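Local coordinates for tetratricopeptide TPR_2 repeat protein (Thermobaculum terrenum, PDB 5DJS) that joins tetratricopeptide repeats to a glycosyl transferase family 41 region of GT-B type and is seen with uridine-5'-diphosphate bound, at residues R30-V35 with L46-L51; L241-W246 with H251-F256; A381-G384 with G389-L392. The protein carries 1 engineered substitution. One frame throughout, in Å; residues are numbered along the deposited sequence.

Contact 1 (R30-V35 with L46-L51)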
loop_
_atom_site.group_PDB
_atom_site.type_symbol
_atom_site.label_atom_id
_atom_site.label_comp_id
_atom_site.label_asym_id
_atom_site.label_seq_id
_atom_site.Cartn_x
_atom_site.Cartn_y
_atom_site.Cartn_z
ATOM N N ARG A 30 27.351 -3.945 -2.560
ATOM C CA ARG A 30 28.820 -3.872 -2.631
ATOM C C ARG A 30 29.384 -4.890 -3.639
ATOM O O ARG A 30 30.406 -4.631 -4.286
ATOM C CB ARG A 30 29.480 -3.954 -1.227
ATOM C CG ARG A 30 29.981 -5.316 -0.735
ATOM C CD ARG A 30 30.814 -5.180 0.544
ATOM N NE ARG A 30 30.039 -4.616 1.653
ATOM C CZ ARG A 30 29.265 -5.306 2.500
ATOM N NH1 ARG A 30 29.137 -6.632 2.418
ATOM N NH2 ARG A 30 28.607 -4.651 3.455
ATOM N N ALA A 31 28.699 -6.024 -3.781
ATOM C CA ALA A 31 29.028 -7.021 -4.805
ATOM C C ALA A 31 28.749 -6.507 -6.223
ATOM O O ALA A 31 29.534 -6.758 -7.138
ATOM C CB ALA A 31 28.257 -8.309 -4.553
ATOM N N CYS A 32 27.630 -5.804 -6.402
ATOM C CA CYS A 32 27.315 -5.143 -7.683
ATOM C C CYS A 32 28.351 -4.088 -8.082
ATOM O O CYS A 32 28.669 -3.958 -9.258
ATOM C CB CYS A 32 25.939 -4.478 -7.654
ATOM S SG CYS A 32 24.532 -5.579 -7.837
ATOM N N TRP A 33 28.854 -3.325 -7.115
ATOM C CA TRP A 33 29.925 -2.355 -7.386
ATOM C C TRP A 33 31.201 -3.059 -7.832
ATOM O O TRP A 33 31.856 -2.593 -8.765
ATOM C CB TRP A 33 30.204 -1.424 -6.182
ATOM C CG TRP A 33 29.135 -0.364 -5.986
ATOM C CD1 TRP A 33 28.340 -0.201 -4.893
ATOM C CD2 TRP A 33 28.738 0.654 -6.925
ATOM N NE1 TRP A 33 27.474 0.859 -5.082
ATOM C CE2 TRP A 33 27.698 1.400 -6.319
ATOM C CE3 TRP A 33 29.163 1.011 -8.215
ATOM C CZ2 TRP A 33 27.075 2.478 -6.955
ATOM C CZ3 TRP A 33 28.540 2.083 -8.851
ATOM C CH2 TRP A 33 27.507 2.806 -8.215
ATOM N N ARG A 34 31.532 -4.182 -7.184
ATOM C CA ARG A 34 32.716 -4.986 -7.557
ATOM C C ARG A 34 32.668 -5.482 -9.004
ATOM O O ARG A 34 33.707 -5.589 -9.649
ATOM C CB ARG A 34 32.934 -6.170 -6.590
ATOM C CG ARG A 34 33.621 -5.790 -5.284
ATOM C CD ARG A 34 34.274 -6.978 -4.585
ATOM N NE ARG A 34 34.919 -6.551 -3.338
ATOM C CZ ARG A 34 34.323 -6.433 -2.143
ATOM N NH1 ARG A 34 33.032 -6.729 -1.961
ATOM N NH2 ARG A 34 35.037 -6.015 -1.098
ATOM N N VAL A 35 31.469 -5.767 -9.506
ATOM C CA VAL A 35 31.274 -6.136 -10.909
ATOM C C VAL A 35 31.518 -4.940 -11.836
ATOM O O VAL A 35 32.139 -5.086 -12.891
ATOM C CB VAL A 35 29.853 -6.701 -11.151
ATOM C CG1 VAL A 35 29.581 -6.921 -12.641
ATOM C CG2 VAL A 35 29.665 -8.008 -10.393
ATOM N N LEU A 46 24.249 -3.093 -13.153
ATOM C CA LEU A 46 23.544 -1.812 -13.254
ATOM C C LEU A 46 22.077 -1.972 -12.871
ATOM O O LEU A 46 21.578 -1.246 -12.017
ATOM C CB LEU A 46 23.630 -1.250 -14.684
ATOM C CG LEU A 46 24.688 -0.203 -15.083
ATOM C CD1 LEU A 46 25.684 0.173 -13.994
ATOM C CD2 LEU A 46 25.422 -0.649 -16.336
ATOM N N HIS A 47 21.413 -2.934 -13.507
ATOM C CA HIS A 47 20.013 -3.265 -13.209
ATOM C C HIS A 47 19.728 -3.613 -11.736
ATOM O O HIS A 47 18.759 -3.115 -11.161
ATOM C CB HIS A 47 19.549 -4.430 -14.082
ATOM C CG HIS A 47 18.241 -5.015 -13.651
ATOM N ND1 HIS A 47 17.051 -4.335 -13.786
ATOM C CD2 HIS A 47 17.936 -6.209 -13.086
ATOM C CE1 HIS A 47 16.067 -5.089 -13.329
ATOM N NE2 HIS A 47 16.577 -6.226 -12.893
ATOM N N LEU A 48 20.557 -4.469 -11.144
ATOM C CA LEU A 48 20.354 -4.913 -9.763
ATOM C C LEU A 48 20.574 -3.784 -8.747
ATOM O O LEU A 48 19.779 -3.630 -7.808
ATOM C CB LEU A 48 21.255 -6.114 -9.442
ATOM C CG LEU A 48 21.106 -6.794 -8.070
ATOM C CD1 LEU A 48 19.652 -7.075 -7.707
ATOM C CD2 LEU A 48 21.913 -8.083 -8.047
ATOM N N LEU A 49 21.647 -3.009 -8.940
ATOM C CA LEU A 49 21.837 -1.740 -8.215
ATOM C C LEU A 49 20.662 -0.779 -8.398
ATOM O O LEU A 49 20.302 -0.055 -7.475
ATOM C CB LEU A 49 23.108 -1.025 -8.654
ATOM C CG LEU A 49 24.405 -1.263 -7.902
ATOM C CD1 LEU A 49 25.541 -0.571 -8.631
ATOM C CD2 LEU A 49 24.336 -0.737 -6.483
ATOM N N GLY A 50 20.101 -0.758 -9.602
ATOM C CA GLY A 50 18.831 -0.103 -9.876
ATOM C C GLY A 50 17.714 -0.498 -8.929
ATOM O O GLY A 50 17.149 0.381 -8.282
ATOM N N LEU A 51 17.399 -1.801 -8.847
ATOM C CA LEU A 51 16.335 -2.310 -7.944
ATOM C C LEU A 51 16.557 -1.871 -6.513
ATOM O O LEU A 51 15.654 -1.336 -5.879
ATOM C CB LEU A 51 16.292 -3.839 -7.867
ATOM C CG LEU A 51 16.203 -4.741 -9.071
ATOM C CD1 LEU A 51 15.922 -6.168 -8.610
ATOM C CD2 LEU A 51 15.105 -4.252 -9.966
#

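Contact 2 (L241-W246 with H251-F256)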
loop_
_atom_site.group_PDB
_atom_site.type_symbol
_atom_site.label_atom_id
_atom_site.label_comp_id
_atom_site.label_asym_id
_atom_site.label_seq_id
_atom_site.Cartn_x
_atom_site.Cartn_y
_atom_site.Cartn_z
ATOM N N LEU A 241 -8.626 -18.212 4.320
ATOM C CA LEU A 241 -7.293 -17.722 3.965
ATOM C C LEU A 241 -7.452 -16.283 3.536
ATOM O O LEU A 241 -8.351 -15.973 2.747
ATOM C CB LEU A 241 -6.687 -18.556 2.847
ATOM C CG LEU A 241 -5.173 -18.433 2.658
ATOM C CD1 LEU A 241 -4.399 -19.071 3.798
ATOM C CD2 LEU A 241 -4.769 -19.076 1.332
ATOM N N VAL A 242 -6.597 -15.408 4.068
ATOM C CA VAL A 242 -6.715 -13.966 3.848
ATOM C C VAL A 242 -5.476 -13.420 3.149
ATOM O O VAL A 242 -4.345 -13.585 3.624
ATOM C CB VAL A 242 -6.948 -13.186 5.160
ATOM C CG1 VAL A 242 -7.329 -11.738 4.865
ATOM C CG2 VAL A 242 -8.055 -13.838 5.981
ATOM N N ASP A 243 -5.719 -12.790 2.000
ATOM C CA ASP A 243 -4.695 -12.069 1.247
ATOM C C ASP A 243 -4.573 -10.673 1.826
ATOM O O ASP A 243 -5.453 -9.838 1.629
ATOM C CB ASP A 243 -5.080 -11.960 -0.227
ATOM C CG ASP A 243 -4.228 -10.954 -0.979
ATOM O OD1 ASP A 243 -2.981 -10.972 -0.792
ATOM O OD2 ASP A 243 -4.819 -10.147 -1.740
ATOM N N LEU A 244 -3.476 -10.437 2.521
ATOM C CA LEU A 244 -3.182 -9.131 3.083
ATOM C C LEU A 244 -2.400 -8.227 2.136
ATOM O O LEU A 244 -2.443 -7.014 2.312
ATOM C CB LEU A 244 -2.403 -9.286 4.396
ATOM C CG LEU A 244 -3.124 -9.191 5.749
ATOM C CD1 LEU A 244 -4.589 -9.586 5.732
ATOM C CD2 LEU A 244 -2.351 -10.039 6.744
ATOM N N SER A 245 -1.689 -8.797 1.160
ATOM C CA SER A 245 -0.790 -8.013 0.304
ATOM C C SER A 245 -1.436 -7.370 -0.919
ATOM O O SER A 245 -1.128 -6.220 -1.231
ATOM C CB SER A 245 0.420 -8.842 -0.131
ATOM O OG SER A 245 1.309 -9.037 0.963
ATOM N N TRP A 246 -2.292 -8.123 -1.618
ATOM C CA TRP A 246 -2.939 -7.689 -2.885
ATOM C C TRP A 246 -1.839 -7.429 -3.938
ATOM O O TRP A 246 -0.643 -7.706 -3.723
ATOM C CB TRP A 246 -3.892 -6.488 -2.634
ATOM C CG TRP A 246 -4.793 -5.999 -3.776
ATOM C CD1 TRP A 246 -6.004 -6.491 -4.165
ATOM C CD2 TRP A 246 -4.544 -4.858 -4.612
ATOM N NE1 TRP A 246 -6.500 -5.748 -5.223
ATOM C CE2 TRP A 246 -5.616 -4.743 -5.516
ATOM C CE3 TRP A 246 -3.490 -3.954 -4.707
ATOM C CZ2 TRP A 246 -5.665 -3.727 -6.499
ATOM C CZ3 TRP A 246 -3.532 -2.954 -5.674
ATOM C CH2 TRP A 246 -4.609 -2.846 -6.551
ATOM N N HIS A 251 2.554 -10.540 -2.815
ATOM C CA HIS A 251 1.386 -11.400 -2.625
ATOM C C HIS A 251 1.708 -12.852 -2.973
ATOM O O HIS A 251 2.827 -13.174 -3.413
ATOM C CB HIS A 251 0.226 -10.907 -3.509
ATOM C CG HIS A 251 0.511 -10.980 -4.982
ATOM N ND1 HIS A 251 0.691 -9.857 -5.758
ATOM C CD2 HIS A 251 0.674 -12.035 -5.810
ATOM C CE1 HIS A 251 0.939 -10.215 -7.004
ATOM N NE2 HIS A 251 0.930 -11.533 -7.061
ATOM N N ARG A 252 0.698 -13.704 -2.808
ATOM C CA ARG A 252 0.810 -15.116 -3.121
ATOM C C ARG A 252 -0.506 -15.614 -3.721
ATOM O O ARG A 252 -1.055 -16.630 -3.310
ATOM C CB ARG A 252 1.207 -15.864 -1.839
ATOM C CG ARG A 252 2.211 -16.985 -2.013
ATOM C CD ARG A 252 3.447 -16.540 -2.775
ATOM N NE ARG A 252 4.661 -17.098 -2.211
ATOM C CZ ARG A 252 5.097 -18.340 -2.357
ATOM N NH1 ARG A 252 4.422 -19.235 -3.060
ATOM N NH2 ARG A 252 6.238 -18.674 -1.772
ATOM N N LEU A 253 -0.961 -14.902 -4.745
ATOM C CA LEU A 253 -2.298 -15.047 -5.295
ATOM C C LEU A 253 -2.429 -16.256 -6.196
ATOM O O LEU A 253 -3.542 -16.683 -6.481
ATOM C CB LEU A 253 -2.698 -13.799 -6.085
ATOM C CG LEU A 253 -2.982 -12.534 -5.271
ATOM C CD1 LEU A 253 -2.943 -11.297 -6.162
ATOM C CD2 LEU A 253 -4.322 -12.628 -4.557
ATOM N N PHE A 254 -1.315 -16.796 -6.675
ATOM C CA PHE A 254 -1.372 -18.039 -7.457
ATOM C C PHE A 254 -1.542 -19.264 -6.552
ATOM O O PHE A 254 -2.047 -20.286 -6.989
ATOM C CB PHE A 254 -0.140 -18.175 -8.347
ATOM C CG PHE A 254 0.092 -16.982 -9.211
ATOM C CD1 PHE A 254 -0.898 -16.550 -10.091
ATOM C CD2 PHE A 254 1.279 -16.264 -9.130
ATOM C CE1 PHE A 254 -0.699 -15.438 -10.890
ATOM C CE2 PHE A 254 1.483 -15.150 -9.928
ATOM C CZ PHE A 254 0.495 -14.736 -10.810
ATOM N N ALA A 255 -1.121 -19.161 -5.298
ATOM C CA ALA A 255 -1.528 -20.127 -4.294
ATOM C C ALA A 255 -3.046 -20.010 -4.042
ATOM O O ALA A 255 -3.756 -21.016 -4.058
ATOM C CB ALA A 255 -0.728 -19.941 -3.011
ATOM N N PHE A 256 -3.539 -18.782 -3.857
ATOM C CA PHE A 256 -4.997 -18.528 -3.742
ATOM C C PHE A 256 -5.760 -19.010 -4.966
ATOM O O PHE A 256 -6.890 -19.453 -4.860
ATOM C CB PHE A 256 -5.314 -17.033 -3.547
ATOM C CG PHE A 256 -5.141 -16.550 -2.135
ATOM C CD1 PHE A 256 -3.870 -16.280 -1.624
ATOM C CD2 PHE A 256 -6.242 -16.366 -1.315
ATOM C CE1 PHE A 256 -3.699 -15.840 -0.330
ATOM C CE2 PHE A 256 -6.079 -15.925 -0.012
ATOM C CZ PHE A 256 -4.806 -15.659 0.477
HETATM O O HOH W 1 -0.985 -12.693 -0.394
#

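Contact 3 (A381-G384 with G389-L392)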
loop_
_atom_site.group_PDB
_atom_site.type_symbol
_atom_site.label_atom_id
_atom_site.label_comp_id
_atom_site.label_asym_id
_atom_site.label_seq_id
_atom_site.Cartn_x
_atom_site.Cartn_y
_atom_site.Cartn_z
ATOM N N ALA A 381 7.120 22.385 -10.524
ATOM C CA ALA A 381 5.727 22.069 -10.826
ATOM C C ALA A 381 4.780 23.069 -10.168
ATOM O O ALA A 381 3.803 23.500 -10.789
ATOM C CB ALA A 381 5.390 20.647 -10.397
ATOM N N LEU A 382 5.081 23.460 -8.927
ATOM C CA LEU A 382 4.276 24.477 -8.241
ATOM C C LEU A 382 4.458 25.894 -8.797
ATOM O O LEU A 382 3.454 26.599 -8.984
ATOM C CB LEU A 382 4.483 24.451 -6.717
ATOM C CG LEU A 382 3.354 23.710 -5.978
ATOM C CD1 LEU A 382 3.681 22.242 -5.756
ATOM C CD2 LEU A 382 3.060 24.390 -4.659
ATOM N N GLU A 383 5.701 26.301 -9.084
ATOM C CA GLU A 383 5.960 27.631 -9.691
ATOM C C GLU A 383 5.211 27.815 -11.012
ATOM O O GLU A 383 4.659 28.889 -11.265
ATOM C CB GLU A 383 7.461 27.916 -9.874
ATOM C CG GLU A 383 8.254 27.969 -8.570
ATOM C CD GLU A 383 9.340 29.050 -8.532
ATOM O OE1 GLU A 383 9.476 29.716 -7.468
ATOM O OE2 GLU A 383 10.056 29.234 -9.550
ATOM N N GLY A 384 5.162 26.757 -11.820
ATOM C CA GLY A 384 4.358 26.735 -13.046
ATOM C C GLY A 384 2.871 26.989 -12.850
ATOM O O GLY A 384 2.199 27.413 -13.785
ATOM N N GLY A 389 8.148 28.736 -5.043
ATOM C CA GLY A 389 8.685 27.435 -4.645
ATOM C C GLY A 389 9.236 27.376 -3.234
ATOM O O GLY A 389 9.284 26.299 -2.633
ATOM N N GLU A 390 9.663 28.524 -2.707
ATOM C CA GLU A 390 10.138 28.612 -1.320
ATOM C C GLU A 390 9.033 28.356 -0.270
ATOM O O GLU A 390 9.345 27.956 0.853
ATOM C CB GLU A 390 10.861 29.952 -1.048
ATOM C CG GLU A 390 10.034 31.228 -1.252
ATOM C CD GLU A 390 10.273 31.906 -2.593
ATOM O OE1 GLU A 390 10.306 31.205 -3.630
ATOM O OE2 GLU A 390 10.420 33.148 -2.610
ATOM N N ARG A 391 7.761 28.571 -0.633
ATOM C CA ARG A 391 6.622 28.305 0.278
ATOM C C ARG A 391 6.407 26.800 0.475
ATOM O O ARG A 391 5.753 26.384 1.427
ATOM C CB ARG A 391 5.288 28.938 -0.196
ATOM C CG ARG A 391 5.365 30.320 -0.860
ATOM C CD ARG A 391 4.361 31.351 -0.347
ATOM N NE ARG A 391 3.056 30.829 0.084
ATOM C CZ ARG A 391 1.928 30.793 -0.634
ATOM N NH1 ARG A 391 1.871 31.218 -1.891
ATOM N NH2 ARG A 391 0.825 30.306 -0.069
ATOM N N LEU A 392 6.940 26.003 -0.449
ATOM C CA LEU A 392 6.880 24.543 -0.413
ATOM C C LEU A 392 8.104 23.979 0.298
ATOM O O LEU A 392 9.219 24.151 -0.189
ATOM C CB LEU A 392 6.859 24.045 -1.858
ATOM C CG LEU A 392 6.550 22.588 -2.140
ATOM C CD1 LEU A 392 5.074 22.317 -1.918
ATOM C CD2 LEU A 392 6.933 22.246 -3.574
#

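Contact 1 (R30-V35 with L46-L51)
Cys32 and Trp33 both turn their first side-chain bond opposite the carbonyl carbon (chi1 -77° and -75°), which brings the thiol against Leu48 and lets the indole swing round beside Leu49. Leu48 answers with CG set opposite its own backbone N, the leucine branch coming forward to the sulfur. The indole and the Leu49 side chain cross at about a right angle: methyl CD1 of Leu49 sits over the face of the Trp33 six-membered ring, 3.6 Å from its centroid and only 6° off the ring normal, a clear CH-pi contact. The second methyl, CD2, lies by the pyrrole side, 3.8 Å from Trp33 NE1. Cys32 CB lies 3.6 Å from Leu49 CG, while Cys32 SG is 3.6 Å from Leu48 CD2. Leu49 is thus shared between a sulfur-bearing side chain and a flat ring. Segments 30-35 and 46-51, on helices 25-38 and 43-56, run roughly antiparallel, their axes 9.4 Å apart at closest approach, as in the packed helix pairs of tetratricopeptide repeat solenoids. Leu48 also reaches Ala16 and His17 of helix 5-21, and Leu49 touches Leu65 of helix 59-72, so the same seam continues into the helices around it. Between the two segments the chemistry is wholly apolar, implying that cohesion here comes from van der Waals contact and the burial of Cys32, Leu48 and Leu49, with the more exposed indole closing one margin.

Contact 2 (L241-W246 with H251-F256)
Leu241 and Asp243 hold the Phe256 ring between them. On one face lies Leu241 CD2, 3.7 Å from the ring centroid and 18° off the normal; over the opposite face comes Asp243 CB, 4.2 Å from the centroid. Both are CH-pi contacts, and the ring tip is tucked against the strand backbone, CZ of Phe256 standing 3.4 Å from Asp243 N. Smaller van der Waals touches bring Leu253 CD2 to Asp243 OD2 and Ser245 CB to His251 CA. Within 251-256, Leu253 CD1 lies over one face of the His251 ring.

The direct polar link runs from His251 ND1 to Trp246 O, 3.2 Å long and bent to 136°, the donor standing well above the carbonyl plane. With chi1 of 63°, His251 CG lies between its backbone N and carbonyl carbon, and the ring edge meets that oxygen. Asp243 organises the turn: OD1 takes the Trp246 N-H on its syn side at 3.0 Å, almost straight, forming an Asx motif. A water spans the segments, donating to Asp243 OD1 (2.7 Å) and accepting from Arg252 N, the N-cap residue of the following helix. Asp243 OD2 is hydrogen-bonded to Thr266 OG1, so both oxygens of this buried carboxylate are satisfied.

All this lies in the beta-alpha-beta unit of strand 240-243, helix 253-257 and strand 263-266. Strand 240-243 runs between strands 163-169 and 263-266 of a parallel sheet, Ser245 OG bonds Ser169 OG, and Ala255 packs on helix 226-236.

Contact 3 (A381-G384 with G389-L392)
Leu382 and Leu392 meet methyl against methyl, their side chains crossing at about a right angle. Leu382 CD1 lies 3.9 Å from Leu392 CD2, and the other methyl of Leu382, CD2, is 4.0 Å from Leu392 CD1, so both ends of each branch take part. Leu392 places its CG opposite the backbone N (chi1 -169°), which carries the fork back toward the helix. Leu382 belongs to the last turns of helix 372-383 and also touches Leu347 and Leu354 of helix 344-356; the pair is therefore one corner of a buried apolar patch, with leucines arriving from two helices and from the start of a strand.

That strand, 392-395, is the outermost on its side of a six-stranded parallel sheet and runs beside 361-365. Helix 372-383 connects the two in a beta-alpha-beta crossover, the recurring unit of Rossmann-like domains such as those of GT-B proteins, and the contact closes the return from helix to strand. Within the return, residues 389-391 have helical backbone angles without regular helical bonding, and Leu392 N is hydrogen-bonded to Gly389 O at 3.2 Å. Arg391, whose guanidinium NH2 is bonded to Leu354 O and Ala360 O, ties the same turn to the end of helix 344-356 and the residue before strand 361-365.

Glu383 supplies the polar half. Its chain bends at chi2 (-141°), bringing OE1 to the backbone of Gly389: Gly389 N donates to Glu383 OE1 (2.9 Å, N-H...O angle 160°), which accepts through its anti lone pair, the one turned from the other carboxylate oxygen. Glu383 CG rests on the same glycine, 3.6 Å from Gly389 N. Glu390 OE1 stands 4.2 Å from Glu383 OE1; the two like charges, both on exposed residues, would probably disfavour a closer approach.

Overall arrangement
The three contacts follow one another along the chain without touching. Contact 1 belongs to the helical repeats, whereas contacts 2 and 3 each join a strand of a different parallel sheet, or the loop leading to it, to a helix; they lie on opposite sides of the chain's centre, with their centres 41 Å apart. Contact 1 is 30 Å from contact 2 and 35 Å from contact 3, centre to centre; its nearest atoms to contact 2 are about 15 Å away. Contact 2 does not reach the ligand; its Trp246 side chain is about 11 Å from the bound uridine-5'-diphosphate. Contact 3 relates to the pocket through sequence, since strand 392-395 is soon followed by Pro397 and Met398 of the ligand's surroundings.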